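PDB 3WEU: L-lysine 6-oxidase from Marinomonas mediterranea, which oxidises the epsilon-amino group of L-lysine with molecular oxygen through a cysteine tryptophylquinone cofactor, releasing hydrogen peroxide that kills bacteria. Local coordinates for residues G31-E35 against T45-F49; A90-W96 against L483-D488; D263-D267 against D406-L410. All coordinates share one frame; numbering follows the deposited sequence.

Contact 1: G31-E35 against T45-F49; sequences GLPYE and TVVNF
Tyr34 and Thr45 form an antiparallel, non-hydrogen-bonded beta bridge, with their CA atoms 4.2 Å apart. The bridge closes a short local turn of the N-terminal part of the chain, after which 45-49 runs on as an irregular loop. Beside the bridge, Val46 N donates to Pro33 O (2.9 Å).

The tightly packed side is apolar. Leu32 CD2 meets Phe49 CZ at the ring edge, near the ring plane, at 4.0 Å. The two side chains cross at about a right angle. Pro33 CG packs against both Phe49 CE2 and Val46 CG1. The ring of Phe49 also stacks on Phe631, and strand 22-24 adds Val23 against Pro33 and Val46, so the buried cluster joins several parts of the chain.

Tyr34 and Thr45 make a packed but partly exposed flank. Thr45 CG2 sits over one face of the Tyr34 ring, 4.1 Å from its centroid, in a CH-pi contact offset toward the rim. The loose side is at Val47 and Asn48, which face solvent, and a water accepts from Asn48 N.

Glu35, partly exposed, reaches across to the loop. Its chain bends at chi2 (-62°), which brings the carboxylate beside the backbone of Val46 and Val47. Glu35 OE1 forms a salt bridge with Arg57. Glu35 OE2 accepts a nearly straight hydrogen bond (168°) from Val47 N on its anti lone pair, at 2.8 Å.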
ATOM      1  N   GLY A  31      -4.031 -37.796  20.575  1.00 16.76           N
ATOM      2  CA  GLY A  31      -4.734 -37.672  21.812  1.00 16.18           C
ATOM      3  C   GLY A  31      -5.179 -36.267  22.073  1.00 16.24           C
ATOM      4  O   GLY A  31      -4.482 -35.293  21.692  1.00 14.69           O
ATOM      5  N   LEU A  32      -6.320 -36.114  22.741  1.00 12.81           N
ATOM      6  CA  LEU A  32      -6.727 -34.789  23.188  1.00 14.64           C
ATOM      7  C   LEU A  32      -5.845 -34.303  24.353  1.00 14.45           C
ATOM      8  O   LEU A  32      -5.349 -35.095  25.102  1.00 16.03           O
ATOM      9  CB  LEU A  32      -8.190 -34.803  23.615  1.00 14.75           C
ATOM     10  CG  LEU A  32      -9.253 -34.952  22.544  1.00 15.78           C
ATOM     11  CD1 LEU A  32     -10.657 -35.144  23.140  1.00 16.85           C
ATOM     12  CD2 LEU A  32      -9.330 -33.740  21.650  1.00 17.47           C
ATOM     13  N   PRO A  33      -5.630 -33.021  24.486  1.00 14.67           N
ATOM     14  CA  PRO A  33      -5.034 -32.464  25.707  1.00 15.13           C
ATOM     15  C   PRO A  33      -6.023 -32.568  26.874  1.00 15.42           C
ATOM     16  O   PRO A  33      -7.190 -32.923  26.681  1.00 15.25           O
ATOM     17  CB  PRO A  33      -4.781 -31.009  25.346  1.00 14.52           C
ATOM     18  CG  PRO A  33      -5.873 -30.720  24.384  1.00 16.07           C
ATOM     19  CD  PRO A  33      -6.052 -31.974  23.571  1.00 15.36           C
ATOM     20  N   TYR A  34      -5.529 -32.332  28.101  1.00 16.09           N
ATOM     21  CA  TYR A  34      -6.248 -32.674  29.320  1.00 16.73           C
ATOM     22  C   TYR A  34      -6.581 -31.509  30.184  1.00 17.85           C
ATOM     23  O   TYR A  34      -5.790 -30.606  30.352  1.00 15.92           O
ATOM     24  CB  TYR A  34      -5.393 -33.632  30.193  1.00 16.50           C
ATOM     25  CG  TYR A  34      -5.579 -35.030  29.806  1.00 16.18           C
ATOM     26  CD1 TYR A  34      -4.988 -35.550  28.618  1.00 18.67           C
ATOM     27  CD2 TYR A  34      -6.403 -35.843  30.548  1.00 18.47           C
ATOM     28  CE1 TYR A  34      -5.229 -36.849  28.234  1.00 20.02           C
ATOM     29  CE2 TYR A  34      -6.694 -37.129  30.145  1.00 19.70           C
ATOM     30  CZ  TYR A  34      -6.087 -37.617  29.007  1.00 21.31           C
ATOM     31  OH  TYR A  34      -6.359 -38.884  28.720  1.00 21.87           O
ATOM     32  N   GLU A  35      -7.788 -31.537  30.750  1.00 16.15           N
ATOM     33  CA  GLU A  35      -8.083 -30.700  31.886  1.00 15.58           C
ATOM     34  C   GLU A  35      -7.225 -31.181  33.053  1.00 17.01           C
ATOM     35  O   GLU A  35      -6.627 -32.298  33.015  1.00 16.14           O
ATOM     36  CB  GLU A  35      -9.561 -30.796  32.256  1.00 16.92           C
ATOM     37  CG  GLU A  35     -10.554 -30.362  31.193  1.00 17.27           C
ATOM     38  CD  GLU A  35     -10.471 -28.921  30.777  1.00 19.24           C
ATOM     39  OE1 GLU A  35     -10.041 -28.077  31.612  1.00 19.35           O
ATOM     40  OE2 GLU A  35     -10.944 -28.640  29.653  1.00 19.87           O
ATOM     41  N   THR A  45     -10.150 -35.450  29.488  1.00 17.07           N
ATOM     42  CA  THR A  45      -9.780 -34.705  28.297  1.00 17.29           C
ATOM     43  C   THR A  45     -10.496 -33.380  28.249  1.00 19.52           C
ATOM     44  O   THR A  45     -11.538 -33.124  28.924  1.00 16.92           O
ATOM     45  CB  THR A  45     -10.037 -35.500  27.036  1.00 18.70           C
ATOM     46  OG1 THR A  45     -11.331 -36.030  27.133  1.00 17.48           O
ATOM     47  CG2 THR A  45      -9.084 -36.617  26.971  1.00 19.13           C
ATOM     48  N   VAL A  46      -9.919 -32.483  27.477  1.00 16.78           N
ATOM     49  CA  VAL A  46     -10.381 -31.102  27.355  1.00 17.62           C
ATOM     50  C   VAL A  46     -11.869 -31.004  27.070  1.00 17.12           C
ATOM     51  O   VAL A  46     -12.410 -31.725  26.228  1.00 17.51           O
ATOM     52  CB  VAL A  46      -9.610 -30.394  26.229  1.00 16.76           C
ATOM     53  CG1 VAL A  46      -9.885 -31.078  24.911  1.00 16.07           C
ATOM     54  CG2 VAL A  46      -9.996 -28.922  26.098  1.00 17.04           C
ATOM     55  N   VAL A  47     -12.524 -30.104  27.789  1.00 16.92           N
ATOM     56  CA  VAL A  47     -13.900 -29.792  27.505  1.00 18.77           C
ATOM     57  C   VAL A  47     -13.900 -28.736  26.418  1.00 17.45           C
ATOM     58  O   VAL A  47     -14.249 -29.075  25.297  1.00 18.32           O
ATOM     59  CB  VAL A  47     -14.625 -29.335  28.782  1.00 20.71           C
ATOM     60  CG1 VAL A  47     -16.060 -28.954  28.473  1.00 23.36           C
ATOM     61  CG2 VAL A  47     -14.538 -30.433  29.857  1.00 24.95           C
ATOM     62  N   ASN A  48     -13.555 -27.479  26.714  1.00 15.64           N
ATOM     63  CA  ASN A  48     -13.430 -26.457  25.680  1.00 16.91           C
ATOM     64  C   ASN A  48     -12.001 -26.002  25.435  1.00 16.44           C
ATOM     65  O   ASN A  48     -11.280 -25.791  26.389  1.00 16.38           O
ATOM     66  CB  ASN A  48     -14.281 -25.249  26.026  1.00 20.83           C
ATOM     67  CG  ASN A  48     -15.785 -25.557  26.030  1.00 26.60           C
ATOM     68  OD1 ASN A  48     -16.292 -26.366  25.294  1.00 28.37           O
ATOM     69  ND2 ASN A  48     -16.460 -24.941  26.920  1.00 35.11           N
ATOM     70  N   PHE A  49     -11.612 -25.834  24.176  1.00 14.77           N
ATOM     71  CA  PHE A  49     -10.273 -25.402  23.882  1.00 15.63           C
ATOM     72  C   PHE A  49     -10.096 -23.907  24.160  1.00 15.72           C
ATOM     73  O   PHE A  49      -8.954 -23.417  24.340  1.00 16.40           O
ATOM     74  CB  PHE A  49      -9.976 -25.631  22.412  1.00 16.09           C
ATOM     75  CG  PHE A  49      -9.861 -27.058  22.035  1.00 16.50           C
ATOM     76  CD1 PHE A  49     -10.890 -27.700  21.353  1.00 16.33           C
ATOM     77  CD2 PHE A  49      -8.673 -27.768  22.342  1.00 16.92           C
ATOM     78  CE1 PHE A  49     -10.765 -29.044  20.966  1.00 16.61           C
ATOM     79  CE2 PHE A  49      -8.562 -29.117  21.931  1.00 18.04           C
ATOM     80  CZ  PHE A  49      -9.602 -29.736  21.284  1.00 15.88           C
TER
HETATM   81  O   HOH W   1     -13.292 -26.105  29.251  1.00 21.93           O

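Contact 2: A90-W96 against L483-D488; sequences ANKKAAW and LTPERD
Ala90 and Leu483 face each other at one end, but their backbones stay apart, with CA atoms 8.8 Å from each other. The chains come closer at Ala95 and Pro485, where the CA atoms are 5.9 Å apart. Segment 90-96 continues from strand 80-91 and makes an Asx turn, in which Asn91 OD1 accepts from Lys93 N. It then makes a 3-10 turn. Segment 483-488 is a loop that ends at Asp488, the N-cap of helix 489-492, whose OD1 accepts from Cys490 N.

The Ala90 methyl is pressed on Leu483 CD1 at 3.4 Å, tighter than usual for two carbons. Lys92 is extended beyond CG and spans the distance between the backbones. Its NZ donates to Thr484 O at 3.2 Å from above the carbonyl plane. A water bonded to Lys92 NZ lies 2.8 Å from both Pro485 O and Arg487 O. The Trp96 indole turns an edge to the loop. Pro485 O lies in the ring plane, 3.4 Å from Trp96 CZ3. Asp488 CB lies at the same edge, 3.7 Å from Trp96 CH2, and the Asp488 carboxylate stands 82° from the ring plane.

Lys92 NZ also forms salt bridges with Asp500 and Glu497. The buried ammonium is therefore probably kept charged. It ties the Thr484 carbonyl directly, two more through a water, and both acidic side chains to an N-terminal strand end.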
ATOM      1  N   ALA A  90      14.193 -19.542  23.786  1.00 18.49           N
ATOM      2  CA  ALA A  90      14.515 -18.336  23.012  1.00 17.98           C
ATOM      3  C   ALA A  90      13.883 -18.394  21.630  1.00 19.09           C
ATOM      4  O   ALA A  90      13.428 -19.459  21.170  1.00 17.11           O
ATOM      5  CB  ALA A  90      16.039 -18.146  22.854  1.00 19.44           C
ATOM      6  N   ASN A  91      13.752 -17.225  21.010  1.00 17.41           N
ATOM      7  CA  ASN A  91      13.275 -17.161  19.654  1.00 18.17           C
ATOM      8  C   ASN A  91      14.326 -16.490  18.866  1.00 17.78           C
ATOM      9  O   ASN A  91      14.557 -15.255  19.033  1.00 19.12           O
ATOM     10  CB  ASN A  91      11.977 -16.361  19.631  1.00 16.89           C
ATOM     11  CG  ASN A  91      11.409 -16.154  18.251  1.00 20.14           C
ATOM     12  OD1 ASN A  91      12.092 -15.794  17.295  1.00 20.77           O
ATOM     13  ND2 ASN A  91      10.122 -16.263  18.176  1.00 19.21           N
ATOM     14  N   LYS A  92      14.920 -17.238  17.950  1.00 18.51           N
ATOM     15  CA  LYS A  92      15.985 -16.678  17.097  1.00 16.74           C
ATOM     16  C   LYS A  92      15.524 -16.302  15.728  1.00 19.10           C
ATOM     17  O   LYS A  92      16.376 -16.008  14.852  1.00 20.02           O
ATOM     18  CB  LYS A  92      17.065 -17.739  16.950  1.00 18.05           C
ATOM     19  CG  LYS A  92      18.077 -17.815  18.048  1.00 19.15           C
ATOM     20  CD  LYS A  92      19.100 -18.821  17.702  1.00 19.04           C
ATOM     21  CE  LYS A  92      20.307 -18.910  18.619  1.00 20.86           C
ATOM     22  NZ  LYS A  92      21.308 -19.861  18.064  1.00 20.20           N
ATOM     23  N   LYS A  93      14.201 -16.319  15.477  1.00 17.19           N
ATOM     24  CA  LYS A  93      13.724 -16.221  14.133  1.00 17.71           C
ATOM     25  C   LYS A  93      14.187 -14.889  13.453  1.00 21.74           C
ATOM     26  O   LYS A  93      14.496 -14.869  12.287  1.00 19.95           O
ATOM     27  CB  LYS A  93      12.204 -16.222  14.046  1.00 18.38           C
ATOM     28  CG  LYS A  93      11.537 -17.481  14.564  1.00 18.42           C
ATOM     29  CD  LYS A  93      10.034 -17.384  14.267  1.00 17.62           C
ATOM     30  CE  LYS A  93       9.323 -18.665  14.709  1.00 17.59           C
ATOM     31  NZ  LYS A  93       7.909 -18.717  14.306  1.00 15.70           N
ATOM     32  N   ALA A  94      14.076 -13.779  14.167  1.00 20.44           N
ATOM     33  CA  ALA A  94      14.410 -12.473  13.569  1.00 21.85           C
ATOM     34  C   ALA A  94      15.915 -12.357  13.195  1.00 19.24           C
ATOM     35  O   ALA A  94      16.286 -11.530  12.389  1.00 22.44           O
ATOM     36  CB  ALA A  94      13.972 -11.315  14.443  1.00 19.80           C
ATOM     37  N   ALA A  95      16.720 -13.199  13.773  1.00 19.40           N
ATOM     38  CA  ALA A  95      18.148 -13.244  13.563  1.00 19.62           C
ATOM     39  C   ALA A  95      18.585 -14.272  12.530  1.00 21.91           C
ATOM     40  O   ALA A  95      19.759 -14.297  12.169  1.00 20.76           O
ATOM     41  CB  ALA A  95      18.794 -13.573  14.888  1.00 19.57           C
ATOM     42  N   TRP A  96      17.657 -15.109  12.025  1.00 21.18           N
ATOM     43  CA  TRP A  96      18.027 -16.138  11.094  1.00 20.38           C
ATOM     44  C   TRP A  96      17.881 -15.711   9.631  1.00 19.13           C
ATOM     45  O   TRP A  96      17.560 -14.553   9.280  1.00 20.31           O
ATOM     46  CB  TRP A  96      17.287 -17.459  11.418  1.00 20.94           C
ATOM     47  CG  TRP A  96      18.039 -18.746  10.884  1.00 22.94           C
ATOM     48  CD1 TRP A  96      17.564 -19.671  10.011  1.00 20.42           C
ATOM     49  CD2 TRP A  96      19.374 -19.141  11.196  1.00 20.36           C
ATOM     50  NE1 TRP A  96      18.475 -20.625   9.780  1.00 20.53           N
ATOM     51  CE2 TRP A  96      19.626 -20.312  10.470  1.00 20.21           C
ATOM     52  CE3 TRP A  96      20.400 -18.588  11.993  1.00 20.86           C
ATOM     53  CZ2 TRP A  96      20.838 -20.972  10.526  1.00 20.10           C
ATOM     54  CZ3 TRP A  96      21.620 -19.217  12.027  1.00 20.82           C
ATOM     55  CH2 TRP A  96      21.825 -20.423  11.323  1.00 22.88           C
ATOM     56  N   LEU A 483      23.313 -15.809  23.304  1.00 24.98           N
ATOM     57  CA  LEU A 483      23.154 -16.800  22.286  1.00 22.27           C
ATOM     58  C   LEU A 483      23.890 -16.394  21.037  1.00 23.12           C
ATOM     59  O   LEU A 483      24.190 -15.224  20.868  1.00 23.64           O
ATOM     60  CB  LEU A 483      21.656 -16.982  21.951  1.00 20.95           C
ATOM     61  CG  LEU A 483      20.870 -17.602  23.107  1.00 21.24           C
ATOM     62  CD1 LEU A 483      19.378 -17.535  22.767  1.00 23.39           C
ATOM     63  CD2 LEU A 483      21.272 -19.037  23.452  1.00 22.51           C
ATOM     64  N   THR A 484      24.142 -17.348  20.132  1.00 24.52           N
ATOM     65  CA  THR A 484      25.023 -17.043  18.961  1.00 23.86           C
ATOM     66  C   THR A 484      24.144 -16.857  17.725  1.00 23.83           C
ATOM     67  O   THR A 484      23.576 -17.816  17.233  1.00 26.48           O
ATOM     68  CB  THR A 484      26.013 -18.153  18.759  1.00 22.16           C
ATOM     69  OG1 THR A 484      26.468 -18.680  20.021  1.00 24.89           O
ATOM     70  CG2 THR A 484      27.198 -17.720  17.811  1.00 25.27           C
ATOM     71  N   PRO A 485      23.948 -15.621  17.262  1.00 25.21           N
ATOM     72  CA  PRO A 485      22.891 -15.431  16.238  1.00 24.44           C
ATOM     73  C   PRO A 485      23.135 -16.134  14.885  1.00 28.47           C
ATOM     74  O   PRO A 485      22.211 -16.694  14.255  1.00 23.27           O
ATOM     75  CB  PRO A 485      22.829 -13.890  16.085  1.00 26.93           C
ATOM     76  CG  PRO A 485      24.143 -13.387  16.643  1.00 27.79           C
ATOM     77  CD  PRO A 485      24.422 -14.318  17.796  1.00 26.41           C
ATOM     78  N   GLU A 486      24.387 -16.211  14.472  1.00 24.16           N
ATOM     79  CA  GLU A 486      24.685 -16.698  13.136  1.00 26.00           C
ATOM     80  C   GLU A 486      25.034 -18.172  13.125  1.00 24.76           C
ATOM     81  O   GLU A 486      25.210 -18.736  12.069  1.00 25.10           O
ATOM     82  CB  GLU A 486      25.783 -15.827  12.460  1.00 29.22           C
ATOM     83  CG  GLU A 486      27.071 -15.702  13.172  1.00 38.53           C
ATOM     84  CD  GLU A 486      26.989 -14.619  14.262  1.00 44.76           C
ATOM     85  OE1 GLU A 486      27.106 -13.344  14.000  1.00 53.14           O
ATOM     86  OE2 GLU A 486      26.784 -15.086  15.388  1.00 32.69           O
ATOM     87  N   ARG A 487      25.086 -18.831  14.279  1.00 22.42           N
ATOM     88  CA  ARG A 487      25.555 -20.202  14.366  1.00 20.73           C
ATOM     89  C   ARG A 487      24.501 -21.185  13.821  1.00 24.07           C
ATOM     90  O   ARG A 487      23.366 -21.222  14.325  1.00 20.31           O
ATOM     91  CB  ARG A 487      25.871 -20.597  15.808  1.00 19.99           C
ATOM     92  CG  ARG A 487      26.300 -22.021  15.996  1.00 20.49           C
ATOM     93  CD  ARG A 487      26.714 -22.339  17.420  1.00 19.23           C
ATOM     94  NE  ARG A 487      27.145 -23.714  17.607  1.00 19.10           N
ATOM     95  CZ  ARG A 487      26.298 -24.728  17.759  1.00 21.37           C
ATOM     96  NH1 ARG A 487      24.977 -24.465  17.725  1.00 23.21           N
ATOM     97  NH2 ARG A 487      26.727 -25.966  17.919  1.00 22.63           N
ATOM     98  N   ASP A 488      24.894 -21.972  12.832  1.00 23.39           N
ATOM     99  CA  ASP A 488      24.083 -23.090  12.364  1.00 23.16           C
ATOM    100  C   ASP A 488      24.512 -24.373  13.051  1.00 22.78           C
ATOM    101  O   ASP A 488      25.558 -24.939  12.803  1.00 20.71           O
ATOM    102  CB  ASP A 488      24.207 -23.235  10.869  1.00 24.57           C
ATOM    103  CG  ASP A 488      23.213 -24.259  10.295  1.00 23.90           C
ATOM    104  OD1 ASP A 488      22.539 -24.950  11.094  1.00 24.40           O
ATOM    105  OD2 ASP A 488      23.100 -24.347   9.073  1.00 23.49           O
TER
HETATM  106  O   HOH W   2      21.657 -19.242  15.259  1.00 21.82           O

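Contact 3: D263-D267 against D406-L410; sequences DTCFD and DATQL
Asp267 and Thr408 make the main direct polar link between helix 261-272 and the start of helix 407-418. Thr408 OG1 donates to the anti lone pair of Asp267 OD1 at 2.6 Å. The same oxygen takes a weak bond from Thr408 N.

Asp406 and Gln409 form a capping box: Gln409 N donates to Asp406 OD1 at 2.9 Å, and Asp406 N donates to Gln409 OE1 in the carbonyl plane. Gln409 OE1 also bonds to Ser259 OG. Asp406 CG lies between its own backbone N and carbonyl carbon (chi1 73°), which turns the carboxylate back over the helix start.

Two acidic groups also stack. The carboxylates of Asp267 and Asp406 lie almost parallel, 8° apart, with their OD1 atoms 4.0 Å from each other. The helix N terminus probably eases this repulsion.

Three waters bridge the segments, joining Asp263 OD1 to Gln409 NE2, Thr264 OG1 to Asp406 OD2 and Asp267 OD2 to Ala407 N. The apolar part is small: Phe266 CE2 touches Thr408 CG2 at 3.6 Å.

Around the contact, Arg271 pairs with Asp267 one turn along the first helix, Asp263 OD2 bonds to Thr260 N and pairs with Arg305 of helix 295-308, and Tyr287 of strand 286-287 bonds to Thr408 OG1.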
ATOM      1  N   ASP A 263       7.815 -39.941  13.777  1.00 14.48           N
ATOM      2  CA  ASP A 263       8.303 -40.748  12.654  1.00 13.84           C
ATOM      3  C   ASP A 263       9.670 -40.173  12.184  1.00 14.44           C
ATOM      4  O   ASP A 263      10.577 -40.949  11.899  1.00 15.69           O
ATOM      5  CB  ASP A 263       7.344 -40.793  11.488  1.00 13.42           C
ATOM      6  CG  ASP A 263       6.042 -41.374  11.862  1.00 15.28           C
ATOM      7  OD1 ASP A 263       6.045 -42.428  12.482  1.00 16.44           O
ATOM      8  OD2 ASP A 263       5.004 -40.731  11.628  1.00 16.70           O
ATOM      9  N   THR A 264       9.814 -38.851  12.145  1.00 15.42           N
ATOM     10  CA  THR A 264      11.080 -38.251  11.717  1.00 15.73           C
ATOM     11  C   THR A 264      12.216 -38.699  12.642  1.00 18.09           C
ATOM     12  O   THR A 264      13.292 -39.191  12.187  1.00 17.38           O
ATOM     13  CB  THR A 264      11.013 -36.737  11.648  1.00 17.74           C
ATOM     14  OG1 THR A 264      10.025 -36.342  10.690  1.00 15.81           O
ATOM     15  CG2 THR A 264      12.390 -36.153  11.264  1.00 18.10           C
ATOM     16  N   CYS A 265      12.000 -38.540  13.948  1.00 16.84           N
ATOM     17  CA  CYS A 265      13.040 -38.896  14.926  1.00 17.12           C
ATOM     18  C   CYS A 265      13.368 -40.387  14.848  1.00 16.61           C
ATOM     19  O   CYS A 265      14.546 -40.745  14.938  1.00 16.85           O
ATOM     20  CB  CYS A 265      12.665 -38.472  16.365  1.00 16.57           C
ATOM     21  SG  CYS A 265      12.685 -36.689  16.543  1.00 19.49           S
ATOM     22  N   PHE A 266      12.345 -41.248  14.709  1.00 16.10           N
ATOM     23  CA  PHE A 266      12.515 -42.666  14.595  1.00 16.10           C
ATOM     24  C   PHE A 266      13.363 -43.020  13.359  1.00 18.14           C
ATOM     25  O   PHE A 266      14.318 -43.759  13.439  1.00 16.53           O
ATOM     26  CB  PHE A 266      11.126 -43.365  14.530  1.00 16.21           C
ATOM     27  CG  PHE A 266      11.200 -44.845  14.539  1.00 15.92           C
ATOM     28  CD1 PHE A 266      11.618 -45.498  15.692  1.00 17.98           C
ATOM     29  CD2 PHE A 266      10.987 -45.597  13.389  1.00 14.83           C
ATOM     30  CE1 PHE A 266      11.773 -46.879  15.690  1.00 19.14           C
ATOM     31  CE2 PHE A 266      11.089 -46.963  13.404  1.00 16.74           C
ATOM     32  CZ  PHE A 266      11.465 -47.623  14.563  1.00 18.13           C
ATOM     33  N   ASP A 267      13.007 -42.440  12.210  1.00 17.23           N
ATOM     34  CA  ASP A 267      13.726 -42.721  10.957  1.00 15.71           C
ATOM     35  C   ASP A 267      15.198 -42.304  11.068  1.00 15.95           C
ATOM     36  O   ASP A 267      16.087 -43.067  10.684  1.00 19.08           O
ATOM     37  CB  ASP A 267      13.031 -41.930   9.845  1.00 15.79           C
ATOM     38  CG  ASP A 267      13.750 -41.961   8.522  1.00 15.83           C
ATOM     39  OD1 ASP A 267      14.035 -43.079   8.029  1.00 17.79           O
ATOM     40  OD2 ASP A 267      13.953 -40.837   7.984  1.00 16.41           O
ATOM     41  N   ASP A 406       8.448 -41.249   4.939  1.00 14.99           N
ATOM     42  CA  ASP A 406       9.855 -41.269   5.270  1.00 15.30           C
ATOM     43  C   ASP A 406      10.435 -42.648   4.961  1.00 15.15           C
ATOM     44  O   ASP A 406       9.705 -43.579   4.717  1.00 14.50           O
ATOM     45  CB  ASP A 406      10.165 -40.728   6.700  1.00 15.70           C
ATOM     46  CG  ASP A 406       9.778 -41.632   7.833  1.00 16.81           C
ATOM     47  OD1 ASP A 406      10.064 -42.851   7.754  1.00 16.78           O
ATOM     48  OD2 ASP A 406       9.282 -41.099   8.913  1.00 17.30           O
ATOM     49  N   ALA A 407      11.748 -42.740   4.930  1.00 16.18           N
ATOM     50  CA  ALA A 407      12.410 -43.924   4.413  1.00 15.75           C
ATOM     51  C   ALA A 407      12.113 -45.156   5.255  1.00 15.05           C
ATOM     52  O   ALA A 407      11.929 -46.235   4.709  1.00 15.30           O
ATOM     53  CB  ALA A 407      13.910 -43.697   4.316  1.00 15.98           C
ATOM     54  N   THR A 408      11.915 -44.954   6.544  1.00 13.99           N
ATOM     55  CA  THR A 408      11.613 -46.080   7.444  1.00 16.33           C
ATOM     56  C   THR A 408      10.170 -46.546   7.313  1.00 15.89           C
ATOM     57  O   THR A 408       9.895 -47.751   7.168  1.00 14.97           O
ATOM     58  CB  THR A 408      12.074 -45.779   8.880  1.00 16.91           C
ATOM     59  OG1 THR A 408      13.500 -45.533   8.828  1.00 17.56           O
ATOM     60  CG2 THR A 408      11.714 -46.934   9.846  1.00 18.92           C
ATOM     61  N   GLN A 409       9.218 -45.578   7.252  1.00 14.24           N
ATOM     62  CA  GLN A 409       7.868 -45.971   6.980  1.00 13.84           C
ATOM     63  C   GLN A 409       7.787 -46.743   5.709  1.00 13.32           C
ATOM     64  O   GLN A 409       7.076 -47.724   5.605  1.00 13.44           O
ATOM     65  CB  GLN A 409       6.967 -44.749   6.899  1.00 13.79           C
ATOM     66  CG  GLN A 409       6.834 -43.975   8.171  1.00 13.43           C
ATOM     67  CD  GLN A 409       6.021 -42.695   7.969  1.00 14.51           C
ATOM     68  OE1 GLN A 409       6.379 -41.839   7.122  1.00 14.13           O
ATOM     69  NE2 GLN A 409       4.901 -42.595   8.673  1.00 14.65           N
ATOM     70  N   LEU A 410       8.470 -46.274   4.691  1.00 14.51           N
ATOM     71  CA  LEU A 410       8.297 -46.905   3.375  1.00 13.78           C
ATOM     72  C   LEU A 410       8.976 -48.280   3.329  1.00 14.30           C
ATOM     73  O   LEU A 410       8.437 -49.245   2.748  1.00 13.44           O
ATOM     74  CB  LEU A 410       8.831 -45.988   2.313  1.00 15.19           C
ATOM     75  CG  LEU A 410       8.696 -46.472   0.894  1.00 16.84           C
ATOM     76  CD1 LEU A 410       7.234 -46.437   0.434  1.00 16.82           C
ATOM     77  CD2 LEU A 410       9.560 -45.710  -0.099  1.00 16.91           C
TER
HETATM   78  O   HOH W   3       4.344 -44.592  10.914  1.00 25.42           O
HETATM   79  O   HOH W   4       9.157 -38.323   8.843  1.00 16.72           O
HETATM   80  O   HOH W   5      13.480 -40.385   5.306  1.00 15.33           O

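Overall arrangement
From the N terminus, contact 1 closes first. It is a local closure, with nine residues between its segments, and it joins strand 34-36 to the loop leading toward strand 58-66. Contact 2 opens next, at the end of strand 80-91, and closes 387 residues later, just before helix 489-492. It ties the N-terminal sheet to the C-terminal region. Contact 3 opens and closes within that long span, bringing helix 261-272 against the start of helix 407-418. No two contacts cross along the chain, and none touch. Contacts 2 and 3 have centres 28 Å apart, as do contacts 1 and 3; contacts 1 and 2 are 34 Å apart between centres.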